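Local coordinates for metallophosphoesterase TT1561-like domain-containing protein (Aquifex aeolicus, PDB 2YVT) that is of unknown function but belongs to the calcineurin-like metallophosphoesterase superfamily, whose members typically hydrolyse phosphoester bonds at a metal centre, at residues 33-38 with 128-133; 53-56 with 61-64; 65-70 with 150-155; 80-85 with 108-113. All coordinates share one frame; numbering follows the deposited sequence.

From the N terminus, residues 33-38 open the loop that interaction 1 closes at 128-133, joining strand 35-39 of one sheet to strand 126-130 of the other. Within this span, interaction 2 closes a short loop, setting the end of helix 46-57 against the segment that leads into helix 65-86. Interaction 3 starts on that second helix and ends at 150-155, so it crosses interaction 1 along the chain. Interaction 4, helix 65-86 against helix 103-112, lies within both of these longer loops. Interactions 2 and 3 adjoin through two salt bridges and Phe152, whereas interactions 1 and 4 meet through Val38 and Leu36 against Phe81 and Ile85.

Interaction 1: residues 33-38 with 128-133; sequences PDILVV and AGWRGE
Ile35 lies across one face of the Trp130 indole, and Asp34 meets both the rim of that ring and the guanidinium of Arg131. The evidence for the face contact is twofold: Ile35 CG2 approaches Trp130 CE2 at 3.5 Å, and Ile35 CD1 stands 4.0 Å from the centroid of the Trp130 six-membered ring, 13° off its normal, a CH-pi arrangement. With Ile35 CG1 between the backbone N and the carbonyl carbon (chi1 59°), both branches reach the same face. In the ring plane, Asp34 CB comes to 3.9 Å from Trp130 CZ2. The salt bridge is long, Arg131 NH2 to Asp34 OD1 at 3.5 Å, with a weak hydrogen bond; OD1 sits at the guanidinium edge, and the carboxylate and guanidinium planes are turned 83° from one another. One water donates to Asp34 OD1 at 2.7 Å; a second donates to Asp34 O at 2.8 Å, and both have weak links to Arg131 NH2. Further out, the backbone N of Lys7 is hydrogen-bonded to Asp34 OD2, and Phe134 stacks on Trp130. The chemistry implies an apolar join between strands 35-39 and 126-130, bordered by a hydrated ion pair that probably adds modest attraction, the backbone N of Lys7 being the stronger partner.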
loop_
_atom_site.group_PDB
_atom_site.type_symbol
_atom_site.label_atom_id
_atom_site.label_comp_id
_atom_site.label_asym_id
_atom_site.label_seq_id
_atom_site.Cartn_x
_atom_site.Cartn_y
_atom_site.Cartn_z
ATOM N N PRO A 33 -15.126 -0.976 -10.997
ATOM C CA PRO A 33 -14.486 0.137 -10.288
ATOM C C PRO A 33 -13.826 1.092 -11.271
ATOM O O PRO A 33 -13.410 0.672 -12.352
ATOM C CB PRO A 33 -13.403 -0.559 -9.458
ATOM C CG PRO A 33 -13.093 -1.819 -10.216
ATOM C CD PRO A 33 -14.436 -2.255 -10.747
ATOM N N ASP A 34 -13.729 2.360 -10.892
ATOM C CA ASP A 34 -13.010 3.351 -11.678
ATOM C C ASP A 34 -11.512 3.276 -11.434
ATOM O O ASP A 34 -10.719 3.528 -12.341
ATOM C CB ASP A 34 -13.547 4.743 -11.375
ATOM C CG ASP A 34 -14.984 4.890 -11.795
ATOM O OD1 ASP A 34 -15.248 4.875 -13.020
ATOM O OD2 ASP A 34 -15.849 4.970 -10.905
ATOM N N ILE A 35 -11.135 2.939 -10.201
ATOM C CA ILE A 35 -9.727 2.696 -9.873
ATOM C C ILE A 35 -9.550 1.450 -9.021
ATOM O O ILE A 35 -10.434 1.089 -8.244
ATOM C CB ILE A 35 -9.018 3.903 -9.206
ATOM C CG1 ILE A 35 -9.694 4.317 -7.902
ATOM C CG2 ILE A 35 -8.891 5.082 -10.177
ATOM C CD1 ILE A 35 -8.843 5.307 -7.077
ATOM N N LEU A 36 -8.416 0.788 -9.229
ATOM C CA LEU A 36 -7.970 -0.319 -8.406
ATOM C C LEU A 36 -6.790 0.167 -7.580
ATOM O O LEU A 36 -5.852 0.766 -8.117
ATOM C CB LEU A 36 -7.543 -1.498 -9.291
ATOM C CG LEU A 36 -6.840 -2.680 -8.619
ATOM C CD1 LEU A 36 -7.757 -3.399 -7.622
ATOM C CD2 LEU A 36 -6.349 -3.641 -9.685
ATOM N N VAL A 37 -6.848 -0.066 -6.273
ATOM C CA VAL A 37 -5.735 0.265 -5.388
ATOM C C VAL A 37 -5.156 -1.025 -4.838
ATOM O O VAL A 37 -5.874 -1.827 -4.240
ATOM C CB VAL A 37 -6.181 1.194 -4.225
ATOM C CG1 VAL A 37 -5.070 1.339 -3.186
ATOM C CG2 VAL A 37 -6.571 2.561 -4.764
ATOM N N VAL A 38 -3.860 -1.232 -5.058
ATOM C CA VAL A 38 -3.168 -2.396 -4.491
ATOM C C VAL A 38 -2.150 -1.880 -3.489
ATOM O O VAL A 38 -1.173 -1.229 -3.871
ATOM C CB VAL A 38 -2.443 -3.254 -5.559
ATOM C CG1 VAL A 38 -1.837 -4.483 -4.913
ATOM C CG2 VAL A 38 -3.416 -3.675 -6.675
ATOM N N ALA A 128 -0.512 11.800 -7.453
ATOM C CA ALA A 128 -1.065 11.894 -8.789
ATOM C C ALA A 128 -2.451 12.505 -8.701
ATOM O O ALA A 128 -3.204 12.235 -7.759
ATOM C CB ALA A 128 -1.136 10.532 -9.416
ATOM N N GLY A 129 -2.784 13.337 -9.680
ATOM C CA GLY A 129 -4.152 13.838 -9.796
ATOM C C GLY A 129 -5.036 12.766 -10.406
ATOM O O GLY A 129 -4.565 11.945 -11.196
ATOM N N TRP A 130 -6.314 12.759 -10.035
ATOM C CA TRP A 130 -7.268 11.810 -10.613
ATOM C C TRP A 130 -8.571 12.513 -10.972
ATOM O O TRP A 130 -9.178 13.176 -10.127
ATOM C CB TRP A 130 -7.504 10.626 -9.659
ATOM C CG TRP A 130 -8.588 9.661 -10.082
ATOM C CD1 TRP A 130 -8.769 9.123 -11.320
ATOM C CD2 TRP A 130 -9.618 9.107 -9.250
ATOM N NE1 TRP A 130 -9.855 8.280 -11.319
ATOM C CE2 TRP A 130 -10.394 8.249 -10.061
ATOM C CE3 TRP A 130 -9.956 9.247 -7.896
ATOM C CZ2 TRP A 130 -11.500 7.542 -9.565
ATOM C CZ3 TRP A 130 -11.053 8.542 -7.404
ATOM C CH2 TRP A 130 -11.809 7.699 -8.238
ATOM N N ARG A 131 -8.959 12.371 -12.243
ATOM C CA ARG A 131 -10.179 12.969 -12.823
ATOM C C ARG A 131 -10.352 14.468 -12.532
ATOM O O ARG A 131 -11.475 14.981 -12.529
ATOM C CB ARG A 131 -11.442 12.191 -12.407
ATOM C CG ARG A 131 -11.431 10.700 -12.732
ATOM C CD ARG A 131 -11.899 10.354 -14.147
ATOM N NE ARG A 131 -11.827 8.909 -14.387
ATOM C CZ ARG A 131 -12.816 8.045 -14.154
ATOM N NH1 ARG A 131 -13.983 8.463 -13.678
ATOM N NH2 ARG A 131 -12.637 6.753 -14.400
ATOM N N GLY A 132 -9.243 15.164 -12.288
ATOM C CA GLY A 132 -9.270 16.600 -12.019
ATOM C C GLY A 132 -9.911 17.019 -10.707
ATOM O O GLY A 132 -10.027 18.215 -10.424
ATOM N N GLU A 133 -10.319 16.041 -9.898
ATOM C CA GLU A 133 -11.036 16.317 -8.647
ATOM C C GLU A 133 -10.301 15.839 -7.392
ATOM O O GLU A 133 -10.531 16.364 -6.300
ATOM C CB GLU A 133 -12.448 15.717 -8.685
ATOM C CG GLU A 133 -13.335 16.126 -7.494
ATOM C CD GLU A 133 -14.825 15.961 -7.755
ATOM O OE1 GLU A 133 -15.211 15.755 -8.931
ATOM O OE2 GLU A 133 -15.613 16.047 -6.779
HETATM O O HOH W 1 -13.801 4.273 -15.275
HETATM O O HOH W 2 -10.227 5.883 -13.754
#

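Interaction 2: residues 53-56 with 61-64; sequences ERAH and EPNR
Ala55 and His56, in the last turn of helix 46-57, present a methyl group and an imidazole to the ring of Pro62. The methyl points toward the incoming segment: Ala55 CB is 3.7 Å from Pro62 CA and 3.9 Å from Pro62 CG, so it bears on the base and the puckered corner of the pyrrolidine together. Its small size matches the close backbones, whose CA atoms are 5.2 Å apart at Ala55 and Pro62. His56 leaves the helix in a different direction and reaches the proline with the far side of its ring. Its CG lies anti to the carbonyl carbon and beside the backbone N (chi1 -77°), which swings the imidazole back along the helix until NE2 stands 3.9 Å from Pro62 CG. The side chains meet at a slant, and Pro62 CG touches both the methyl and the imidazole. Tyr52, one turn earlier, meets the His56 ring with its own plane at about 45°, and Phe152 packs on Pro62. Polar groups fix the segment beyond the proline: Glu51 OE2 accepts from Asn63 N, Asn63 OD1 caps the backbone N of Lys65, and Arg64 NH1 is salt-bridged to Asp151 OD2. The contact buries 123 Å² in total and consists entirely of van der Waals packing. Its chemistry implies a helix-loop-helix connection in which apolar contact is consistent with the close spacing at Pro62, while the bonds of Asn63 and Arg64 probably steady the start of helix 65-86.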
loop_
_atom_site.group_PDB
_atom_site.type_symbol
_atom_site.label_atom_id
_atom_site.label_comp_id
_atom_site.label_asym_id
_atom_site.label_seq_id
_atom_site.Cartn_x
_atom_site.Cartn_y
_atom_site.Cartn_z
ATOM N N GLU A 53 16.649 -8.296 10.159
ATOM C CA GLU A 53 16.274 -8.353 11.575
ATOM C C GLU A 53 17.331 -9.079 12.406
ATOM O O GLU A 53 17.715 -8.597 13.469
ATOM C CB GLU A 53 14.880 -8.968 11.785
ATOM C CG GLU A 53 13.713 -8.175 11.150
ATOM C CD GLU A 53 13.580 -6.728 11.637
ATOM O OE1 GLU A 53 14.123 -6.371 12.711
ATOM O OE2 GLU A 53 12.918 -5.930 10.929
ATOM N N ARG A 54 17.819 -10.211 11.898
ATOM C CA ARG A 54 18.869 -10.974 12.579
ATOM C C ARG A 54 20.137 -10.149 12.747
ATOM O O ARG A 54 20.740 -10.138 13.822
ATOM C CB ARG A 54 19.205 -12.257 11.811
ATOM C CG ARG A 54 18.135 -13.340 11.861
ATOM C CD ARG A 54 17.938 -13.898 13.268
ATOM N NE ARG A 54 19.144 -14.537 13.811
ATOM C CZ ARG A 54 19.477 -15.816 13.647
ATOM N NH1 ARG A 54 18.714 -16.642 12.938
ATOM N NH2 ARG A 54 20.596 -16.273 14.192
ATOM N N ALA A 55 20.525 -9.441 11.684
ATOM C CA ALA A 55 21.736 -8.629 11.723
ATOM C C ALA A 55 21.619 -7.526 12.760
ATOM O O ALA A 55 22.548 -7.291 13.524
ATOM C CB ALA A 55 22.055 -8.050 10.350
ATOM N N HIS A 56 20.467 -6.858 12.804
ATOM C CA HIS A 56 20.298 -5.785 13.760
ATOM C C HIS A 56 20.222 -6.274 15.202
ATOM O O HIS A 56 20.807 -5.660 16.082
ATOM C CB HIS A 56 19.145 -4.868 13.358
ATOM C CG HIS A 56 19.521 -3.931 12.254
ATOM N ND1 HIS A 56 19.914 -2.629 12.487
ATOM C CD2 HIS A 56 19.644 -4.128 10.919
ATOM C CE1 HIS A 56 20.221 -2.053 11.339
ATOM N NE2 HIS A 56 20.066 -2.940 10.371
ATOM N N GLU A 61 26.811 -6.158 10.648
ATOM C CA GLU A 61 26.535 -5.532 9.362
ATOM C C GLU A 61 25.649 -6.444 8.512
ATOM O O GLU A 61 26.035 -7.570 8.224
ATOM C CB GLU A 61 27.849 -5.226 8.631
ATOM C CG GLU A 61 27.678 -4.447 7.327
ATOM C CD GLU A 61 27.150 -3.041 7.554
ATOM O OE1 GLU A 61 27.703 -2.321 8.417
ATOM O OE2 GLU A 61 26.179 -2.661 6.875
ATOM N N PRO A 62 24.448 -5.967 8.122
ATOM C CA PRO A 62 23.595 -6.804 7.277
ATOM C C PRO A 62 24.318 -7.324 6.039
ATOM O O PRO A 62 25.066 -6.584 5.389
ATOM C CB PRO A 62 22.447 -5.864 6.894
ATOM C CG PRO A 62 22.391 -4.900 8.003
ATOM C CD PRO A 62 23.811 -4.673 8.426
ATOM N N ASN A 63 24.110 -8.600 5.741
ATOM C CA ASN A 63 24.823 -9.271 4.663
ATOM C C ASN A 63 24.134 -9.034 3.323
ATOM O O ASN A 63 23.099 -9.642 3.029
ATOM C CB ASN A 63 24.929 -10.766 4.983
ATOM C CG ASN A 63 25.682 -11.551 3.930
ATOM O OD1 ASN A 63 26.243 -10.993 2.978
ATOM N ND2 ASN A 63 25.693 -12.874 4.095
ATOM N N ARG A 64 24.713 -8.144 2.515
ATOM C CA ARG A 64 24.127 -7.781 1.230
ATOM C C ARG A 64 24.141 -8.918 0.204
ATOM O O ARG A 64 23.469 -8.837 -0.821
ATOM C CB ARG A 64 24.773 -6.508 0.673
ATOM C CG ARG A 64 24.496 -5.278 1.525
ATOM C CD ARG A 64 24.987 -4.000 0.849
ATOM N NE ARG A 64 24.210 -3.687 -0.345
ATOM C CZ ARG A 64 23.052 -3.026 -0.340
ATOM N NH1 ARG A 64 22.527 -2.593 0.801
ATOM N NH2 ARG A 64 22.424 -2.791 -1.484
#

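Interaction 3: residues 65-70 with 150-155; sequences KVIHEN and EDFVLK
Ile67, in the first turn of helix 65-86, meets the ring of Phe152 almost at right angles. Its CB projects from the helix toward the 150-155 loop. Of the two branches there, CG1 is placed on the backbone N side by a chi1 of -63° and is the one that runs to the aromatic, coming within 3.7 Å of Phe152 CE1. The chain then extends (chi2 171°) and carries CD1 over the middle of the ring. That methyl stands 3.6 Å from the Phe152 centroid and 13° from the ring normal, a CH-pi contact; all six ring carbons of Phe152 lie 3.6 to 4.2 Å from Ile67 CD1, confirming the central placement. The same CD1 also touches Asp151 CB at 3.9 Å, so the tip of Ile67 touches two successive loop residues. The loop backbone is held by Glu149 OE2, which accepts hydrogen bonds from Asp151 N and Phe152 N. Tyr52 of helix 46-57 also packs on Phe152, and Pro102 on Ile67. The arrangement is that of a loop aromatic inserted between two consecutive helices, here the pair within the beta-alpha-beta crossover from strand 35-39 to its parallel neighbour 91-95, joined to the loop before strand 155-157.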
loop_
_atom_site.group_PDB
_atom_site.type_symbol
_atom_site.label_atom_id
_atom_site.label_comp_id
_atom_site.label_asym_id
_atom_site.label_seq_id
_atom_site.Cartn_x
_atom_site.Cartn_y
_atom_site.Cartn_z
ATOM N N LYS A 65 24.895 -9.985 0.487
ATOM C CA LYS A 65 24.844 -11.180 -0.356
ATOM C C LYS A 65 23.428 -11.759 -0.383
ATOM O O LYS A 65 23.003 -12.300 -1.396
ATOM C CB LYS A 65 25.844 -12.241 0.116
ATOM C CG LYS A 65 27.292 -11.818 0.011
ATOM C CD LYS A 65 28.214 -13.015 0.196
ATOM C CE LYS A 65 29.674 -12.617 0.049
ATOM N NZ LYS A 65 30.032 -12.286 -1.360
ATOM N N VAL A 66 22.693 -11.606 0.723
ATOM C CA VAL A 66 21.297 -12.069 0.781
ATOM C C VAL A 66 20.419 -11.322 -0.233
ATOM O O VAL A 66 19.557 -11.922 -0.885
ATOM C CB VAL A 66 20.718 -11.976 2.223
ATOM C CG1 VAL A 66 19.248 -12.361 2.249
ATOM C CG2 VAL A 66 21.502 -12.889 3.157
ATOM N N ILE A 67 20.656 -10.019 -0.383
ATOM C CA ILE A 67 19.951 -9.249 -1.407
ATOM C C ILE A 67 20.319 -9.776 -2.789
ATOM O O ILE A 67 19.455 -10.126 -3.588
ATOM C CB ILE A 67 20.281 -7.737 -1.330
ATOM C CG1 ILE A 67 19.814 -7.155 0.007
ATOM C CG2 ILE A 67 19.654 -6.988 -2.507
ATOM C CD1 ILE A 67 20.283 -5.731 0.271
ATOM N N HIS A 68 21.616 -9.858 -3.056
ATOM C CA HIS A 68 22.076 -10.220 -4.385
ATOM C C HIS A 68 21.573 -11.600 -4.824
ATOM O O HIS A 68 21.144 -11.768 -5.968
ATOM C CB HIS A 68 23.601 -10.096 -4.463
ATOM C CG HIS A 68 24.107 -8.737 -4.086
ATOM N ND1 HIS A 68 25.312 -8.543 -3.447
ATOM C CD2 HIS A 68 23.563 -7.505 -4.243
ATOM C CE1 HIS A 68 25.493 -7.252 -3.231
ATOM N NE2 HIS A 68 24.445 -6.600 -3.703
ATOM N N GLU A 69 21.564 -12.564 -3.902
ATOM C CA GLU A 69 21.147 -13.927 -4.241
ATOM C C GLU A 69 19.634 -14.077 -4.421
ATOM O O GLU A 69 19.160 -15.073 -4.977
ATOM C CB GLU A 69 21.707 -14.950 -3.244
ATOM C CG GLU A 69 21.115 -14.918 -1.844
ATOM C CD GLU A 69 22.019 -15.586 -0.812
ATOM O OE1 GLU A 69 21.667 -15.573 0.384
ATOM O OE2 GLU A 69 23.078 -16.125 -1.198
ATOM N N ASN A 70 18.885 -13.069 -3.976
ATOM C CA ASN A 70 17.430 -13.071 -4.127
ATOM C C ASN A 70 16.916 -12.128 -5.218
ATOM O O ASN A 70 15.719 -12.098 -5.497
ATOM C CB ASN A 70 16.760 -12.776 -2.777
ATOM C CG ASN A 70 16.800 -13.965 -1.837
ATOM O OD1 ASN A 70 17.593 -14.005 -0.893
ATOM N ND2 ASN A 70 15.962 -14.955 -2.105
ATOM N N GLU A 150 15.762 0.864 3.243
ATOM C CA GLU A 150 15.127 0.727 1.938
ATOM C C GLU A 150 15.633 -0.441 1.109
ATOM O O GLU A 150 15.129 -0.668 0.019
ATOM C CB GLU A 150 15.246 2.018 1.125
ATOM C CG GLU A 150 14.590 3.225 1.768
ATOM C CD GLU A 150 14.687 4.463 0.903
ATOM O OE1 GLU A 150 15.818 4.868 0.535
ATOM O OE2 GLU A 150 13.628 5.032 0.584
ATOM N N ASP A 151 16.632 -1.170 1.611
ATOM C CA ASP A 151 17.224 -2.256 0.831
ATOM C C ASP A 151 16.704 -3.653 1.196
ATOM O O ASP A 151 16.270 -4.390 0.325
ATOM C CB ASP A 151 18.755 -2.204 0.914
ATOM C CG ASP A 151 19.336 -0.975 0.230
ATOM O OD1 ASP A 151 18.588 -0.242 -0.441
ATOM O OD2 ASP A 151 20.551 -0.737 0.362
ATOM N N PHE A 152 16.776 -4.021 2.471
ATOM C CA PHE A 152 16.316 -5.346 2.895
ATOM C C PHE A 152 14.819 -5.351 3.121
ATOM O O PHE A 152 14.162 -6.375 2.946
ATOM C CB PHE A 152 17.019 -5.775 4.178
ATOM C CG PHE A 152 18.472 -6.078 3.990
ATOM C CD1 PHE A 152 18.898 -7.389 3.779
ATOM C CD2 PHE A 152 19.420 -5.055 4.032
ATOM C CE1 PHE A 152 20.254 -7.671 3.595
ATOM C CE2 PHE A 152 20.778 -5.330 3.851
ATOM C CZ PHE A 152 21.192 -6.640 3.636
ATOM N N VAL A 153 14.309 -4.189 3.527
ATOM C CA VAL A 153 12.892 -3.955 3.808
ATOM C C VAL A 153 12.658 -2.470 3.564
ATOM O O VAL A 153 13.622 -1.712 3.415
ATOM C CB VAL A 153 12.498 -4.295 5.284
ATOM C CG1 VAL A 153 12.399 -5.807 5.503
ATOM C CG2 VAL A 153 13.444 -3.634 6.296
ATOM N N LEU A 154 11.394 -2.048 3.534
ATOM C CA LEU A 154 11.065 -0.624 3.500
ATOM C C LEU A 154 10.535 -0.195 4.861
ATOM O O LEU A 154 9.432 -0.576 5.256
ATOM C CB LEU A 154 10.009 -0.308 2.433
ATOM C CG LEU A 154 10.256 -0.688 0.982
ATOM C CD1 LEU A 154 9.194 0.002 0.119
ATOM C CD2 LEU A 154 11.666 -0.286 0.573
ATOM N N LYS A 155 11.339 0.586 5.574
ATOM C CA LYS A 155 10.947 1.166 6.863
ATOM C C LYS A 155 11.337 2.640 6.870
ATOM O O LYS A 155 12.422 3.004 6.411
ATOM C CB LYS A 155 11.646 0.454 8.031
ATOM C CG LYS A 155 11.307 -1.021 8.191
ATOM C CD LYS A 155 11.807 -1.510 9.555
ATOM C CE LYS A 155 11.419 -2.944 9.833
ATOM N NZ LYS A 155 11.936 -3.391 11.161
#

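Interaction 4: residues 80-85 with 108-113; sequences KFFREI and RAAYEA
Phe82 turns its ring into helix 103-112 through a chi1 of -74°, which swings the phenyl group to the side away from its own carbonyl and carries it out across the gap toward Ala109, Ala110 and Ala113. These three alanines provide a shallow surface that the ring can approach closely. Ala110 CA sits over one ring face, 4.2 Å from the Phe82 centroid and 25° off the normal, a CH-pi contact displaced toward the rim. On one flank of the ring, Phe82 CE2 is 3.7 Å from Ala109 CB, while at the root of the side chain Phe82 CB is 3.7 Å from Ala113 CB. From CB to CE2 the side chain thus spans about one turn, Ala109 to Ala113, at the C-terminal end of this helix. The opposite ring face is covered by the preceding residue, with Phe81 CD2 3.9 Å above the plane and over the centre, so the phenyl group is sandwiched and its tilt restrained. On another side of helix 103-112, Arg108 NE donates to Glu112 OE2 at 2.8 Å and 156°, in a salt bridge joining successive turns that uses the anti lone pair of OE2. Ile120 and Val122 of strand 120-122 also pack on Phe82, and Val122 touches Ala110. Helix 103-112 belongs to the crossover between parallel strands 91-95 and 120-122, and here it lies beside helix 65-86, whose residues Glu84 and Ile85 in turn touch Leu21 of helix 21-31.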
loop_
_atom_site.group_PDB
_atom_site.type_symbol
_atom_site.label_atom_id
_atom_site.label_comp_id
_atom_site.label_asym_id
_atom_site.label_seq_id
_atom_site.Cartn_x
_atom_site.Cartn_y
_atom_site.Cartn_z
ATOM N N LYS A 80 6.072 -10.107 -12.919
ATOM C CA LYS A 80 4.837 -10.882 -13.051
ATOM C C LYS A 80 3.657 -10.154 -12.420
ATOM O O LYS A 80 2.554 -10.142 -12.978
ATOM C CB LYS A 80 5.006 -12.267 -12.426
ATOM C CG LYS A 80 3.834 -13.199 -12.641
ATOM C CD LYS A 80 4.166 -14.540 -12.031
ATOM C CE LYS A 80 3.001 -15.504 -12.059
ATOM N NZ LYS A 80 3.416 -16.771 -11.378
ATOM N N PHE A 81 3.896 -9.525 -11.270
ATOM C CA PHE A 81 2.860 -8.729 -10.624
ATOM C C PHE A 81 2.395 -7.585 -11.533
ATOM O O PHE A 81 1.199 -7.399 -11.731
ATOM C CB PHE A 81 3.361 -8.167 -9.290
ATOM C CG PHE A 81 2.475 -7.089 -8.715
ATOM C CD1 PHE A 81 1.322 -7.415 -8.016
ATOM C CD2 PHE A 81 2.804 -5.743 -8.872
ATOM C CE1 PHE A 81 0.499 -6.420 -7.483
ATOM C CE2 PHE A 81 1.990 -4.742 -8.341
ATOM C CZ PHE A 81 0.834 -5.083 -7.651
ATOM N N PHE A 82 3.329 -6.810 -12.081
ATOM C CA PHE A 82 2.896 -5.691 -12.910
ATOM C C PHE A 82 2.161 -6.149 -14.156
ATOM O O PHE A 82 1.158 -5.547 -14.538
ATOM C CB PHE A 82 4.050 -4.751 -13.244
ATOM C CG PHE A 82 4.480 -3.911 -12.082
ATOM C CD1 PHE A 82 3.669 -2.871 -11.628
ATOM C CD2 PHE A 82 5.674 -4.165 -11.422
ATOM C CE1 PHE A 82 4.051 -2.088 -10.534
ATOM C CE2 PHE A 82 6.070 -3.391 -10.329
ATOM C CZ PHE A 82 5.253 -2.349 -9.883
ATOM N N ARG A 83 2.619 -7.244 -14.758
ATOM C CA ARG A 83 1.922 -7.794 -15.921
ATOM C C ARG A 83 0.493 -8.229 -15.567
ATOM O O ARG A 83 -0.466 -7.834 -16.226
ATOM C CB ARG A 83 2.715 -8.959 -16.532
ATOM C CG ARG A 83 1.945 -9.741 -17.588
ATOM C CD ARG A 83 2.839 -10.704 -18.352
ATOM N NE ARG A 83 3.518 -11.655 -17.472
ATOM C CZ ARG A 83 2.986 -12.784 -17.002
ATOM N NH1 ARG A 83 1.741 -13.136 -17.309
ATOM N NH2 ARG A 83 3.708 -13.566 -16.207
ATOM N N GLU A 84 0.353 -9.030 -14.511
ATOM C CA GLU A 84 -0.946 -9.621 -14.204
ATOM C C GLU A 84 -1.936 -8.607 -13.645
ATOM O O GLU A 84 -3.127 -8.668 -13.937
ATOM C CB GLU A 84 -0.785 -10.858 -13.308
ATOM C CG GLU A 84 -0.021 -11.966 -14.027
ATOM C CD GLU A 84 -0.260 -13.354 -13.472
ATOM O OE1 GLU A 84 -1.111 -13.526 -12.587
ATOM O OE2 GLU A 84 0.422 -14.282 -13.941
ATOM N N ILE A 85 -1.439 -7.651 -12.865
ATOM C CA ILE A 85 -2.285 -6.536 -12.455
ATOM C C ILE A 85 -2.622 -5.638 -13.651
ATOM O O ILE A 85 -3.774 -5.246 -13.825
ATOM C CB ILE A 85 -1.638 -5.713 -11.319
ATOM C CG1 ILE A 85 -1.609 -6.532 -10.028
ATOM C CG2 ILE A 85 -2.388 -4.384 -11.102
ATOM C CD1 ILE A 85 -2.997 -6.871 -9.446
ATOM N N ARG A 108 12.467 0.229 -10.353
ATOM C CA ARG A 108 12.880 -0.182 -11.689
ATOM C C ARG A 108 11.801 -1.038 -12.354
ATOM O O ARG A 108 11.501 -0.855 -13.533
ATOM C CB ARG A 108 14.231 -0.902 -11.653
ATOM C CG ARG A 108 14.654 -1.463 -13.000
ATOM C CD ARG A 108 14.981 -0.386 -14.022
ATOM N NE ARG A 108 15.105 -0.976 -15.357
ATOM C CZ ARG A 108 15.491 -0.313 -16.439
ATOM N NH1 ARG A 108 15.833 0.965 -16.360
ATOM N NH2 ARG A 108 15.552 -0.935 -17.617
ATOM N N ALA A 109 11.207 -1.958 -11.595
ATOM C CA ALA A 109 10.105 -2.767 -12.110
ATOM C C ALA A 109 8.912 -1.893 -12.498
ATOM O O ALA A 109 8.307 -2.101 -13.552
ATOM C CB ALA A 109 9.698 -3.842 -11.096
ATOM N N ALA A 110 8.601 -0.904 -11.662
ATOM C CA ALA A 110 7.524 0.046 -11.954
ATOM C C ALA A 110 7.804 0.795 -13.253
ATOM O O ALA A 110 6.931 0.905 -14.124
ATOM C CB ALA A 110 7.366 1.025 -10.814
ATOM N N TYR A 111 9.035 1.284 -13.393
ATOM C CA TYR A 111 9.450 1.985 -14.604
ATOM C C TYR A 111 9.251 1.113 -15.848
ATOM O O TYR A 111 8.694 1.556 -16.857
ATOM C CB TYR A 111 10.910 2.417 -14.483
ATOM C CG TYR A 111 11.475 2.981 -15.756
ATOM C CD1 TYR A 111 11.228 4.304 -16.111
ATOM C CD2 TYR A 111 12.267 2.202 -16.593
ATOM C CE1 TYR A 111 11.742 4.840 -17.272
ATOM C CE2 TYR A 111 12.799 2.732 -17.761
ATOM C CZ TYR A 111 12.526 4.049 -18.094
ATOM O OH TYR A 111 13.040 4.592 -19.259
ATOM N N GLU A 112 9.712 -0.132 -15.769
ATOM C CA GLU A 112 9.655 -1.066 -16.903
ATOM C C GLU A 112 8.231 -1.392 -17.334
ATOM O O GLU A 112 7.981 -1.720 -18.504
ATOM C CB GLU A 112 10.396 -2.348 -16.562
ATOM C CG GLU A 112 11.896 -2.163 -16.486
ATOM C CD GLU A 112 12.625 -3.467 -16.262
ATOM O OE1 GLU A 112 12.012 -4.540 -16.455
ATOM O OE2 GLU A 112 13.815 -3.428 -15.901
ATOM N N ALA A 113 7.307 -1.277 -16.390
ATOM C CA ALA A 113 5.906 -1.599 -16.635
ATOM C C ALA A 113 5.151 -0.491 -17.371
ATOM O O ALA A 113 4.011 -0.698 -17.797
ATOM C CB ALA A 113 5.223 -1.918 -15.321
#